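Side-chain contacts in UPF0098 protein CT_736 (Chlamydia trachomatis, PDB 3N08), which is of unproven function but, as a bacterial homologue of phosphatidylethanolamine-binding and Raf kinase inhibitor proteins, probably binds small phosphate-bearing ligands: residues V45-D50 and E134-H139; I67-S72 and E130-A135; F11-P16 and R109-A114. One frame throughout, in Å; residues are numbered along the deposited sequence. Where two conformers were deposited one is given.

Contact 1 of 3, residues V45-D50 and E134-H139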
ATOM      1  N   VAL B  45      -8.319  12.125  -3.158  1.00  7.96           N
ATOM      2  CA  VAL B  45      -7.473  13.303  -3.038  1.00  7.96           C
ATOM      3  C   VAL B  45      -6.010  12.893  -3.143  1.00  6.83           C
ATOM      4  O   VAL B  45      -5.618  11.848  -2.601  1.00  7.51           O
ATOM      5  CB  VAL B  45      -7.687  13.968  -1.671  1.00  9.37           C
ATOM      6  CG1 VAL B  45      -6.753  15.157  -1.477  1.00  9.67           C
ATOM      7  CG2 VAL B  45      -9.157  14.355  -1.506  1.00 12.27           C
ATOM      8  N   LEU B  46      -5.218  13.716  -3.819  1.00  7.24           N
ATOM      9  CA  LEU B  46      -3.764  13.537  -3.916  1.00  7.54           C
ATOM     10  C   LEU B  46      -3.045  14.804  -3.471  1.00  7.70           C
ATOM     11  O   LEU B  46      -3.375  15.885  -3.938  1.00  7.79           O
ATOM     12  CB  LEU B  46      -3.412  13.184  -5.361  1.00  8.66           C
ATOM     13  CG  LEU B  46      -1.912  13.070  -5.654  1.00  9.00           C
ATOM     14  CD1 LEU B  46      -1.291  11.872  -5.022  1.00 11.42           C
ATOM     15  CD2 LEU B  46      -1.619  13.073  -7.144  1.00 11.51           C
ATOM     16  N   ILE B  47      -2.077  14.664  -2.564  1.00  7.11           N
ATOM     17  CA  ILE B  47      -1.235  15.789  -2.150  1.00  8.46           C
ATOM     18  C   ILE B  47       0.215  15.335  -2.301  1.00  7.11           C
ATOM     19  O   ILE B  47       0.589  14.304  -1.759  1.00  8.72           O
ATOM     20  CB  ILE B  47      -1.521  16.233  -0.711  1.00 10.13           C
ATOM     21  CG1 ILE B  47      -2.973  16.658  -0.567  1.00 10.29           C
ATOM     22  CG2 ILE B  47      -0.559  17.360  -0.289  1.00 11.77           C
ATOM     23  CD1 ILE B  47      -3.388  16.982   0.853  1.00 13.41           C
ATOM     24  N   VAL B  48       1.031  16.114  -3.016  1.00  8.29           N
ATOM     25  CA  VAL B  48       2.439  15.787  -3.194  1.00  8.01           C
ATOM     26  C   VAL B  48       3.243  16.909  -2.589  1.00  7.83           C
ATOM     27  O   VAL B  48       3.025  18.088  -2.899  1.00  8.33           O
ATOM     28  CB  VAL B  48       2.802  15.632  -4.676  1.00  7.57           C
ATOM     29  CG1 VAL B  48       4.242  15.233  -4.871  1.00 10.60           C
ATOM     30  CG2 VAL B  48       1.860  14.646  -5.359  1.00  9.69           C
ATOM     31  N   GLU B  49       4.186  16.547  -1.742  1.00  7.67           N
ATOM     32  CA  GLU B  49       4.955  17.553  -1.052  1.00  8.97           C
ATOM     33  C   GLU B  49       6.386  17.141  -0.794  1.00  8.61           C
ATOM     34  O   GLU B  49       6.727  15.959  -0.789  1.00  8.92           O
ATOM     35  CB  GLU B  49       4.272  17.939   0.234  1.00 12.71           C
ATOM     36  CG  GLU B  49       4.094  16.808   1.186  1.00 13.07           C
ATOM     37  CD  GLU B  49       3.201  17.174   2.376  1.00 17.55           C
ATOM     38  OE1 GLU B  49       2.271  17.993   2.211  1.00 20.05           O
ATOM     39  OE2 GLU B  49       3.438  16.655   3.485  1.00 15.63           O
ATOM     40  N   ASP B  50       7.212  18.163  -0.534  1.00  8.05           N
ATOM     41  CA  ASP B  50       8.658  18.028  -0.313  1.00  7.94           C
ATOM     42  C   ASP B  50       9.028  18.604   1.058  1.00  8.00           C
ATOM     43  O   ASP B  50       9.066  19.811   1.240  1.00  8.81           O
ATOM     44  CB  ASP B  50       9.374  18.766  -1.433  1.00  8.44           C
ATOM     45  CG  ASP B  50      10.907  18.733  -1.313  1.00  8.91           C
ATOM     46  OD1 ASP B  50      11.463  18.063  -0.426  1.00 10.03           O
ATOM     47  OD2 ASP B  50      11.547  19.376  -2.191  1.00  9.28           O
ATOM     48  N   GLU B 134      -9.034  20.962   5.786  1.00 16.45           N
ATOM     49  CA  GLU B 134     -10.225  21.306   6.552  1.00 16.00           C
ATOM     50  C   GLU B 134     -11.463  20.670   5.912  1.00 15.90           C
ATOM     51  O   GLU B 134     -12.319  20.140   6.602  1.00 18.17           O
ATOM     52  CB  GLU B 134     -10.363  22.829   6.672  1.00 21.35           C
ATOM     53  CG  GLU B 134     -11.628  23.290   7.389  1.00 34.83           C
ATOM     54  N   ALA B 135     -11.543  20.713   4.592  1.00 14.46           N
ATOM     55  CA  ALA B 135     -12.703  20.190   3.896  1.00 17.46           C
ATOM     56  C   ALA B 135     -12.788  18.663   4.045  1.00 17.71           C
ATOM     57  O   ALA B 135     -13.881  18.106   4.119  1.00 16.24           O
ATOM     58  CB  ALA B 135     -12.667  20.600   2.426  1.00 19.33           C
ATOM     59  N   MET B 136     -11.626  18.007   4.089  0.65 14.83           N
ATOM     60  CA  MET B 136     -11.542  16.548   4.200  0.65 14.07           C
ATOM     61  C   MET B 136     -11.984  16.064   5.580  0.65 13.82           C
ATOM     62  O   MET B 136     -12.498  14.956   5.704  0.65 15.58           O
ATOM     63  CB  MET B 136     -10.098  16.043   3.967  0.65 16.28           C
ATOM     64  CG  MET B 136      -9.602  16.063   2.523  0.65 13.14           C
ATOM     65  SD  MET B 136      -8.159  15.002   2.115  0.65  9.61           S
ATOM     66  CE  MET B 136      -6.875  15.683   3.122  0.65 13.61           C
ATOM     67  N   ASP B 137     -11.752  16.886   6.605  1.00 16.82           N
ATOM     68  CA  ASP B 137     -11.925  16.472   7.994  1.00 18.05           C
ATOM     69  C   ASP B 137     -13.278  15.834   8.274  1.00 20.66           C
ATOM     70  O   ASP B 137     -14.323  16.419   7.998  1.00 18.48           O
ATOM     71  CB  ASP B 137     -11.705  17.644   8.953  1.00 28.90           C
ATOM     72  CG  ASP B 137     -11.755  17.211  10.400  1.00 37.47           C
ATOM     73  OD1 ASP B 137     -10.884  16.409  10.803  1.00 30.39           O
ATOM     74  OD2 ASP B 137     -12.672  17.649  11.121  1.00 42.30           O
ATOM     75  N   GLY B 138     -13.233  14.629   8.822  1.00 16.49           N
ATOM     76  CA  GLY B 138     -14.417  13.857   9.107  1.00 19.25           C
ATOM     77  C   GLY B 138     -14.825  12.908   7.989  1.00 21.44           C
ATOM     78  O   GLY B 138     -15.779  12.144   8.158  1.00 26.69           O
ATOM     79  N   HIS B 139     -14.116  12.937   6.858  1.00 13.54           N
ATOM     80  CA  HIS B 139     -14.559  12.199   5.684  1.00 15.07           C
ATOM     81  C   HIS B 139     -13.498  11.244   5.184  1.00 11.37           C
ATOM     82  O   HIS B 139     -13.745  10.538   4.209  1.00 12.85           O
ATOM     83  CB  HIS B 139     -14.931  13.164   4.557  1.00 15.31           C
ATOM     84  CG  HIS B 139     -15.944  14.185   4.949  1.00 16.71           C
ATOM     85  ND1 HIS B 139     -17.238  13.850   5.268  1.00 22.87           N
ATOM     86  CD2 HIS B 139     -15.860  15.529   5.065  1.00 18.49           C
ATOM     87  CE1 HIS B 139     -17.908  14.943   5.586  1.00 25.24           C
ATOM     88  NE2 HIS B 139     -17.097  15.976   5.469  1.00 23.37           N
TER

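Contact 2 of 3, residues I67-S72 and E130-A135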
ATOM      1  N   ILE B  67      -1.665  19.426  -5.783  1.00  7.26           N
ATOM      2  CA  ILE B  67      -2.905  19.099  -5.125  1.00  7.38           C
ATOM      3  C   ILE B  67      -3.941  18.742  -6.181  1.00  8.37           C
ATOM      4  O   ILE B  67      -4.191  19.524  -7.118  1.00  8.47           O
ATOM      5  CB  ILE B  67      -3.416  20.306  -4.320  1.00 10.26           C
ATOM      6  CG1 ILE B  67      -2.477  20.584  -3.139  1.00 11.73           C
ATOM      7  CG2 ILE B  67      -4.856  20.077  -3.845  1.00 12.06           C
ATOM      8  CD1 ILE B  67      -2.911  21.753  -2.267  1.00 13.31           C
ATOM      9  N   VAL B  68      -4.593  17.610  -5.956  1.00  8.01           N
ATOM     10  CA  VAL B  68      -5.721  17.196  -6.788  1.00  8.44           C
ATOM     11  C   VAL B  68      -6.808  16.673  -5.860  1.00  7.84           C
ATOM     12  O   VAL B  68      -6.536  15.886  -4.975  1.00  9.09           O
ATOM     13  CB  VAL B  68      -5.349  16.075  -7.774  1.00  9.15           C
ATOM     14  CG1 VAL B  68      -6.533  15.725  -8.661  1.00 10.28           C
ATOM     15  CG2 VAL B  68      -4.164  16.484  -8.630  1.00  9.02           C
ATOM     16  N   TYR B  69      -8.052  17.095  -6.058  1.00  8.32           N
ATOM     17  CA  TYR B  69      -9.121  16.536  -5.265  1.00  8.43           C
ATOM     18  C   TYR B  69     -10.357  16.304  -6.125  1.00  9.05           C
ATOM     19  O   TYR B  69     -10.442  16.770  -7.260  1.00  8.99           O
ATOM     20  CB  TYR B  69      -9.424  17.402  -4.024  1.00 10.58           C
ATOM     21  CG  TYR B  69     -10.166  18.690  -4.287  1.00 11.15           C
ATOM     22  CD1 TYR B  69      -9.487  19.861  -4.594  1.00 11.12           C
ATOM     23  CD2 TYR B  69     -11.549  18.731  -4.185  1.00 13.84           C
ATOM     24  CE1 TYR B  69     -10.178  21.045  -4.814  1.00 13.40           C
ATOM     25  CE2 TYR B  69     -12.235  19.894  -4.402  1.00 15.43           C
ATOM     26  CZ  TYR B  69     -11.549  21.039  -4.705  1.00 12.67           C
ATOM     27  OH  TYR B  69     -12.273  22.187  -4.912  1.00 19.29           O
ATOM     28  N   ASN B  70     -11.317  15.572  -5.562  1.00  9.45           N
ATOM     29  CA  ASN B  70     -12.504  15.157  -6.284  1.00  9.35           C
ATOM     30  C   ASN B  70     -12.186  14.280  -7.485  1.00  9.34           C
ATOM     31  O   ASN B  70     -12.925  14.268  -8.460  1.00 11.64           O
ATOM     32  CB  ASN B  70     -13.397  16.346  -6.640  1.00  9.93           C
ATOM     33  CG  ASN B  70     -14.294  16.765  -5.489  1.00 11.30           C
ATOM     34  OD1 ASN B  70     -14.320  16.138  -4.415  1.00 11.54           O
ATOM     35  ND2 ASN B  70     -15.042  17.832  -5.707  1.00 12.44           N
ATOM     36  N   LEU B  71     -11.100  13.533  -7.390  1.00  8.32           N
ATOM     37  CA  LEU B  71     -10.857  12.473  -8.351  1.00  9.33           C
ATOM     38  C   LEU B  71     -11.899  11.384  -8.211  1.00 11.01           C
ATOM     39  O   LEU B  71     -12.352  11.092  -7.102  1.00 10.89           O
ATOM     40  CB  LEU B  71      -9.512  11.842  -8.082  1.00 12.15           C
ATOM     41  CG  LEU B  71      -8.309  12.556  -8.633  1.00 11.93           C
ATOM     42  CD1 LEU B  71      -7.079  12.082  -7.874  1.00 13.81           C
ATOM     43  CD2 LEU B  71      -8.161  12.316 -10.147  1.00 13.40           C
ATOM     44  N   SER B  72     -12.263  10.766  -9.331  1.00 10.64           N
ATOM     45  CA  SER B  72     -13.113   9.579  -9.276  1.00 11.32           C
ATOM     46  C   SER B  72     -12.454   8.465  -8.465  1.00  9.82           C
ATOM     47  O   SER B  72     -11.285   8.193  -8.628  1.00 10.19           O
ATOM     48  CB  SER B  72     -13.382   9.057 -10.675  1.00 10.62           C
ATOM     49  OG  SER B  72     -14.034   7.816 -10.586  1.00 10.96           O
ATOM     50  N   GLU B 130      -4.067  23.783   3.249  0.73 17.64           N
ATOM     51  CA  GLU B 130      -4.752  24.039   4.506  0.73 17.44           C
ATOM     52  C   GLU B 130      -6.271  23.956   4.343  0.73 16.00           C
ATOM     53  O   GLU B 130      -6.951  23.330   5.149  0.73 16.10           O
ATOM     54  CB  GLU B 130      -4.346  25.397   5.080  0.73 23.17           C
ATOM     55  CG  GLU B 130      -5.018  25.728   6.402  0.73 35.28           C
ATOM     56  CD  GLU B 130      -4.538  27.044   7.001  0.73 53.23           C
ATOM     57  OE1 GLU B 130      -4.099  27.932   6.237  0.73 55.01           O
ATOM     58  OE2 GLU B 130      -4.597  27.191   8.240  0.73 59.10           O
ATOM     59  N   GLN B 131      -6.798  24.583   3.295  1.00 15.28           N
ATOM     60  CA  GLN B 131      -8.247  24.566   3.040  1.00 16.77           C
ATOM     61  C   GLN B 131      -8.766  23.154   2.726  1.00 16.10           C
ATOM     62  O   GLN B 131      -9.843  22.739   3.169  1.00 16.89           O
ATOM     63  CB  GLN B 131      -8.572  25.486   1.870  1.00 17.36           C
ATOM     64  CG  GLN B 131      -8.389  26.960   2.183  1.00 21.73           C
ATOM     65  CD  GLN B 131      -8.503  27.827   0.944  1.00 21.10           C
ATOM     66  OE1 GLN B 131      -8.285  27.375  -0.168  1.00 23.92           O
ATOM     67  NE2 GLN B 131      -8.865  29.085   1.146  1.00 29.24           N
ATOM     68  N   LEU B 132      -7.977  22.418   1.955  1.00 14.29           N
ATOM     69  CA  LEU B 132      -8.308  21.053   1.578  1.00 14.14           C
ATOM     70  C   LEU B 132      -8.374  20.139   2.797  1.00 14.26           C
ATOM     71  O   LEU B 132      -9.309  19.352   2.954  1.00 14.12           O
ATOM     72  CB  LEU B 132      -7.281  20.546   0.565  1.00 14.03           C
ATOM     73  CG  LEU B 132      -7.496  19.118   0.101  1.00 16.26           C
ATOM     74  CD1 LEU B 132      -8.919  18.903  -0.416  1.00 16.57           C
ATOM     75  CD2 LEU B 132      -6.493  18.805  -0.989  1.00 14.98           C
ATOM     76  N   LEU B 133      -7.397  20.251   3.684  1.00 13.52           N
ATOM     77  CA  LEU B 133      -7.380  19.431   4.877  1.00 14.00           C
ATOM     78  C   LEU B 133      -8.615  19.704   5.727  1.00 15.23           C
ATOM     79  O   LEU B 133      -9.193  18.779   6.310  1.00 15.64           O
ATOM     80  CB  LEU B 133      -6.094  19.665   5.679  1.00 19.04           C
ATOM     81  CG  LEU B 133      -4.786  19.151   5.070  1.00 24.32           C
ATOM     82  CD1 LEU B 133      -3.625  19.382   6.027  1.00 29.01           C
ATOM     83  CD2 LEU B 133      -4.882  17.692   4.694  1.00 27.65           C
ATOM     84  N   GLU B 134      -9.034  20.962   5.786  1.00 16.45           N
ATOM     85  CA  GLU B 134     -10.225  21.306   6.552  1.00 16.00           C
ATOM     86  C   GLU B 134     -11.463  20.670   5.912  1.00 15.90           C
ATOM     87  O   GLU B 134     -12.319  20.140   6.602  1.00 18.17           O
ATOM     88  CB  GLU B 134     -10.363  22.829   6.672  1.00 21.35           C
ATOM     89  CG  GLU B 134     -11.628  23.290   7.389  1.00 34.83           C
ATOM     90  N   ALA B 135     -11.543  20.713   4.592  1.00 14.46           N
ATOM     91  CA  ALA B 135     -12.703  20.190   3.896  1.00 17.46           C
ATOM     92  C   ALA B 135     -12.788  18.663   4.045  1.00 17.71           C
ATOM     93  O   ALA B 135     -13.881  18.106   4.119  1.00 16.24           O
ATOM     94  CB  ALA B 135     -12.667  20.600   2.426  1.00 19.33           C
TER

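Contact 3 of 3, residues F11-P16 and R109-A114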
ATOM      1  N   PHE B  11       8.623   4.397 -10.482  1.00  8.91           N
ATOM      2  CA  PHE B  11       9.558   4.271  -9.368  1.00  9.42           C
ATOM      3  C   PHE B  11       8.878   3.589  -8.204  1.00  9.16           C
ATOM      4  O   PHE B  11       7.679   3.771  -7.973  1.00  9.81           O
ATOM      5  CB  PHE B  11      10.124   5.613  -8.889  1.00 10.25           C
ATOM      6  CG  PHE B  11       9.092   6.602  -8.445  1.00  9.82           C
ATOM      7  CD1 PHE B  11       8.413   7.393  -9.359  1.00  9.73           C
ATOM      8  CD2 PHE B  11       8.805   6.760  -7.096  1.00  9.25           C
ATOM      9  CE1 PHE B  11       7.446   8.306  -8.916  1.00 10.65           C
ATOM     10  CE2 PHE B  11       7.850   7.663  -6.673  1.00 10.51           C
ATOM     11  CZ  PHE B  11       7.171   8.430  -7.572  1.00 10.41           C
ATOM     12  N   SER B  12       9.677   2.831  -7.461  0.62 10.03           N
ATOM     13  CA  SER B  12       9.232   2.183  -6.242  0.62 10.95           C
ATOM     14  C   SER B  12       9.537   3.057  -5.022  0.62  8.47           C
ATOM     15  O   SER B  12      10.296   4.024  -5.109  0.62 10.45           O
ATOM     16  CB  SER B  12       9.913   0.824  -6.095  0.62  9.87           C
ATOM     17  OG  SER B  12       9.523  -0.035  -7.149  0.62 14.47           O
ATOM     18  N   TYR B  13       8.956   2.690  -3.887  1.00  9.20           N
ATOM     19  CA  TYR B  13       9.075   3.500  -2.684  1.00  8.79           C
ATOM     20  C   TYR B  13      10.543   3.769  -2.314  1.00  8.12           C
ATOM     21  O   TYR B  13      11.332   2.855  -2.135  1.00 10.07           O
ATOM     22  CB  TYR B  13       8.335   2.845  -1.506  1.00  9.10           C
ATOM     23  CG  TYR B  13       8.152   3.793  -0.355  1.00  8.77           C
ATOM     24  CD1 TYR B  13       9.204   4.074   0.485  1.00 10.02           C
ATOM     25  CD2 TYR B  13       6.936   4.439  -0.128  1.00  9.49           C
ATOM     26  CE1 TYR B  13       9.062   4.958   1.520  1.00  9.91           C
ATOM     27  CE2 TYR B  13       6.780   5.310   0.899  1.00  9.20           C
ATOM     28  CZ  TYR B  13       7.847   5.586   1.705  1.00 10.05           C
ATOM     29  OH  TYR B  13       7.687   6.473   2.749  1.00 11.92           O
ATOM     30  N   GLY B  14      10.861   5.048  -2.187  1.00  9.24           N
ATOM     31  CA  GLY B  14      12.178   5.475  -1.748  1.00  9.95           C
ATOM     32  C   GLY B  14      13.217   5.470  -2.852  1.00  9.39           C
ATOM     33  O   GLY B  14      14.387   5.719  -2.555  1.00 10.93           O
ATOM     34  N   ARG B  15      12.829   5.184  -4.086  1.00  9.33           N
ATOM     35  CA  ARG B  15      13.780   5.140  -5.203  1.00  9.70           C
ATOM     36  C   ARG B  15      13.710   6.434  -6.008  1.00  8.37           C
ATOM     37  O   ARG B  15      12.801   7.221  -5.825  1.00  9.98           O
ATOM     38  CB  ARG B  15      13.516   3.934  -6.111  1.00 12.15           C
ATOM     39  CG  ARG B  15      13.572   2.584  -5.364  1.00 13.22           C
ATOM     40  CD  ARG B  15      14.819   2.451  -4.494  1.00 17.43           C
ATOM     41  NE  ARG B  15      16.034   2.547  -5.312  1.00 23.75           N
ATOM     42  CZ  ARG B  15      17.243   2.886  -4.867  1.00 23.79           C
ATOM     43  NH1 ARG B  15      17.438   3.181  -3.596  1.00 25.79           N
ATOM     44  NH2 ARG B  15      18.267   2.937  -5.711  1.00 30.18           N
ATOM     45  N   PRO B  16      14.687   6.654  -6.878  1.00  9.29           N
ATOM     46  CA  PRO B  16      14.716   7.903  -7.644  1.00 10.18           C
ATOM     47  C   PRO B  16      13.570   8.024  -8.637  1.00 10.32           C
ATOM     48  O   PRO B  16      13.268   7.075  -9.391  1.00 11.25           O
ATOM     49  CB  PRO B  16      16.059   7.826  -8.387  1.00 11.38           C
ATOM     50  CG  PRO B  16      16.927   6.963  -7.524  1.00 11.74           C
ATOM     51  CD  PRO B  16      15.953   5.917  -6.996  1.00 10.08           C
ATOM     52  N   ARG B 109      13.280  14.131  -0.771  1.00  9.51           N
ATOM     53  CA  ARG B 109      12.180  13.182  -0.790  1.00  7.94           C
ATOM     54  C   ARG B 109      10.878  13.876  -1.137  1.00  8.64           C
ATOM     55  O   ARG B 109      10.572  14.951  -0.610  1.00 11.12           O
ATOM     56  CB  ARG B 109      12.065  12.551   0.606  1.00  9.11           C
ATOM     57  CG  ARG B 109      13.260  11.754   1.023  1.00 10.66           C
ATOM     58  CD  ARG B 109      13.223  11.453   2.522  1.00 11.99           C
ATOM     59  NE  ARG B 109      13.318  12.679   3.306  1.00 12.14           N
ATOM     60  CZ  ARG B 109      13.160  12.755   4.613  1.00 13.86           C
ATOM     61  NH1 ARG B 109      12.894  11.641   5.299  1.00 15.17           N
ATOM     62  NH2 ARG B 109      13.274  13.928   5.225  1.00 14.45           N
ATOM     63  N   TYR B 110      10.135  13.266  -2.053  1.00  7.65           N
ATOM     64  CA  TYR B 110       8.838  13.758  -2.493  1.00  7.71           C
ATOM     65  C   TYR B 110       7.801  12.718  -2.085  1.00  7.55           C
ATOM     66  O   TYR B 110       7.823  11.566  -2.553  1.00  8.13           O
ATOM     67  CB  TYR B 110       8.846  14.010  -4.022  1.00  7.59           C
ATOM     68  CG  TYR B 110       9.860  15.048  -4.380  1.00  7.52           C
ATOM     69  CD1 TYR B 110       9.551  16.395  -4.359  1.00  8.01           C
ATOM     70  CD2 TYR B 110      11.173  14.684  -4.621  1.00  7.55           C
ATOM     71  CE1 TYR B 110      10.519  17.364  -4.618  1.00  8.38           C
ATOM     72  CE2 TYR B 110      12.148  15.636  -4.853  1.00  8.87           C
ATOM     73  CZ  TYR B 110      11.808  16.967  -4.864  1.00  8.20           C
ATOM     74  OH  TYR B 110      12.817  17.888  -5.079  1.00  9.23           O
ATOM     75  N   TYR B 111       6.904  13.141  -1.203  1.00  6.97           N
ATOM     76  CA  TYR B 111       5.867  12.271  -0.654  1.00  7.32           C
ATOM     77  C   TYR B 111       4.563  12.531  -1.379  1.00  8.50           C
ATOM     78  O   TYR B 111       4.148  13.693  -1.574  1.00  8.74           O
ATOM     79  CB  TYR B 111       5.700  12.523   0.831  1.00  8.31           C
ATOM     80  CG  TYR B 111       6.822  11.938   1.654  1.00  9.28           C
ATOM     81  CD1 TYR B 111       6.735  10.655   2.173  1.00 10.09           C
ATOM     82  CD2 TYR B 111       7.981  12.668   1.913  1.00  9.80           C
ATOM     83  CE1 TYR B 111       7.750  10.118   2.926  1.00 11.02           C
ATOM     84  CE2 TYR B 111       8.993  12.132   2.658  1.00 11.81           C
ATOM     85  CZ  TYR B 111       8.877  10.852   3.161  1.00 11.32           C
ATOM     86  OH  TYR B 111       9.934  10.342   3.906  1.00 13.85           O
ATOM     87  N   PHE B 112       3.931  11.441  -1.800  1.00  7.02           N
ATOM     88  CA  PHE B 112       2.668  11.443  -2.508  1.00  6.70           C
ATOM     89  C   PHE B 112       1.641  10.782  -1.599  1.00  7.00           C
ATOM     90  O   PHE B 112       1.788   9.624  -1.220  1.00  8.64           O
ATOM     91  CB  PHE B 112       2.776  10.603  -3.771  1.00  7.48           C
ATOM     92  CG  PHE B 112       3.752  11.105  -4.791  1.00  7.25           C
ATOM     93  CD1 PHE B 112       5.131  11.045  -4.573  1.00  8.34           C
ATOM     94  CD2 PHE B 112       3.304  11.617  -5.975  1.00  8.91           C
ATOM     95  CE1 PHE B 112       6.010  11.508  -5.543  1.00  9.89           C
ATOM     96  CE2 PHE B 112       4.184  12.072  -6.934  1.00  9.33           C
ATOM     97  CZ  PHE B 112       5.539  12.012  -6.709  1.00 10.13           C
ATOM     98  N   TYR B 113       0.643  11.537  -1.181  1.00  6.89           N
ATOM     99  CA  TYR B 113      -0.350  11.052  -0.238  1.00  8.91           C
ATOM    100  C   TYR B 113      -1.683  10.951  -0.948  1.00  7.66           C
ATOM    101  O   TYR B 113      -2.130  11.918  -1.551  1.00  8.82           O
ATOM    102  CB  TYR B 113      -0.489  12.027   0.934  1.00  9.58           C
ATOM    103  CG  TYR B 113       0.766  12.174   1.753  1.00  9.91           C
ATOM    104  CD1 TYR B 113       1.233  11.126   2.517  1.00 13.27           C
ATOM    105  CD2 TYR B 113       1.493  13.344   1.751  1.00 12.87           C
ATOM    106  CE1 TYR B 113       2.397  11.253   3.292  1.00 14.21           C
ATOM    107  CE2 TYR B 113       2.636  13.482   2.528  1.00 13.73           C
ATOM    108  CZ  TYR B 113       3.076  12.428   3.274  1.00 12.30           C
ATOM    109  OH  TYR B 113       4.235  12.586   4.031  1.00 13.93           O
ATOM    110  N   ALA B 114      -2.330   9.799  -0.828  1.00  7.25           N
ATOM    111  CA  ALA B 114      -3.673   9.630  -1.332  1.00  7.17           C
ATOM    112  C   ALA B 114      -4.642   9.482  -0.166  1.00  7.85           C
ATOM    113  O   ALA B 114      -4.334   8.845   0.858  1.00  8.62           O
ATOM    114  CB  ALA B 114      -3.762   8.411  -2.232  1.00 11.09           C
TER
HETATM  115  O   HOH W   1       9.889   7.545   4.303  1.00 14.36           O

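Contact 1 of 3, residues V45-D50 and E134-H139
V45 and M136 meet through apolar contact alone: the thioether of the last helical turn lies against the branched end of a strand valine. All three side-chain carbons of V45 gather round the sulfur, with CG2 3.8 Å, CG1 3.9 Å and CB 4.0 Å from M136 SD, so the sulfur sits over the fork of the valine instead of against a single methyl. The two side chains cross at a slant. M136 is bent at its last torsion (chi3 -63°), which turns the terminal methyl along the strand to I47, where CE comes within a loose 4.4 Å of I47 CD1. Both touches are those of the conformer given, M136 having been modelled in two. V45 and I47 lie two apart on strand 43-50, and both also pack on L132 of the same helix.

The hydrogen bonds nearby lie within the turn or lead to other parts of the chain. H139 N bonds to M136 O at 2.8 Å and closes a type II turn, in which G138 takes the positive phi (92°); this turn leads out of the helix toward strand 140-150. Farther along the sheet strand, E49 OE1 forms a salt bridge with K129 at the start of the helix.

A sulfur and methyls held by dispersion alone impose little direction, and the two modelled conformers of M136 agree with that: they are consistent with a buried, apolar contact between the helix end and the sheet that leaves the thioether some choice of position.

Contact 2 of 3, residues I67-S72 and E130-A135
L132 points its CG away from its own backbone N (chi1 179°), which sends both methyls off the helix toward strand 63-71. Y69 places CG between its backbone N and carbonyl carbon (chi1 75°), starting the ring beside L132 CD1, while CB itself already points to the helix. The two methyls divide the work. CD2 presses on the branch methyl of I67, 3.5 Å from I67 CG2, while CD1 lies 3.9 Å from Y69 CB and 4.1 Å from Y69 CG, at the root of the ring. Both strand side chains run past L132 in the opposite direction, so the leucine fits between residues two apart on one side of the strand. The intervening V68 points to the other side.

Y69 carries its ring beyond the leucine, and its OH is hydrogen-bonded to E124 O and S122 O in the loop before the helix, which fixes the far end of the ring. V45 of the adjacent strand touches both Y69 and L132. Just past Y69 the strand turns at a G1 beta bulge, N70 and L71 both facing L44. This is alpha/beta packing of a short helix on one face of the mixed sheet in a PEBP-like fold.

Contact 3 of 3, residues F11-P16 and R109-A114
F11 and Y13 reach strand 108-117 with two aromatic side chains, one to each side of the strand: F11 meets F112, and Y13 meets Y111. The phenylalanines touch at their far ends, F11 CZ lying 3.9 Å from F112 CE1 and 4.0 Å from F112 CZ. Their planes are inclined at 49° with centroids 5.8 Å apart, a slanted pairing that is neither a parallel stack nor a T-shape. Y13 extends its phenol obliquely across Y111, CG anti to the backbone N (chi1 -166°), until its OH comes to 3.6 Å from Y111 CE1.

A water then ties the two phenols together. It lies in the plane of both rings, at their edges, giving a hydrogen bond to Y13 OH at 2.9 Å and standing 2.8 Å from Y111 OH. Y13 OH is also hydrogen-bonded to E145 OE2 of strand 140-150, and E40 of the second subunit packs on Y13.

In the next shell, the type II turn S12-R15, closed by R15 N to S12 O at 3.0 Å with G14 at positive phi (81°), carries Y13 at its second position. Backbone bonds of G14 to M147 and R15 to T149 fasten this turn to strand 140-150, which itself separates it from strand 108-117.

Two chemistries therefore hold segment 11-16: a hydrophobic phenylalanine pair on one side of the strand, and a hydrated phenol pair on the other. Because the water donates to Y13 OH, the hydroxyl's own proton is probably given to the E145 carboxylate, while the same water joins the two tyrosine hydroxyls.

Contacts 1 and 2 are neighbours, their centres 5 Å apart: helix 129-136 lies over adjacent strands 43-50 and 63-71, joined by the L46-V68 backbone bond. Contact 3 lies about 17 Å from contact 1 and 20 Å from contact 2, centre to centre, on the next strand, 108-117, which pairs with 43-50 through I47-Y113 and E49-Y111. The chain order is 11-16, 45-50, 67-72, 109-114, then the helix, so contact 3 interlaces with both. One mixed sheet receives the late helix near one edge and an early turn near the other. Far from the helix, D50 and R109 belong to DPD and HR motifs that in PEBP relatives line the ligand pocket, and may here.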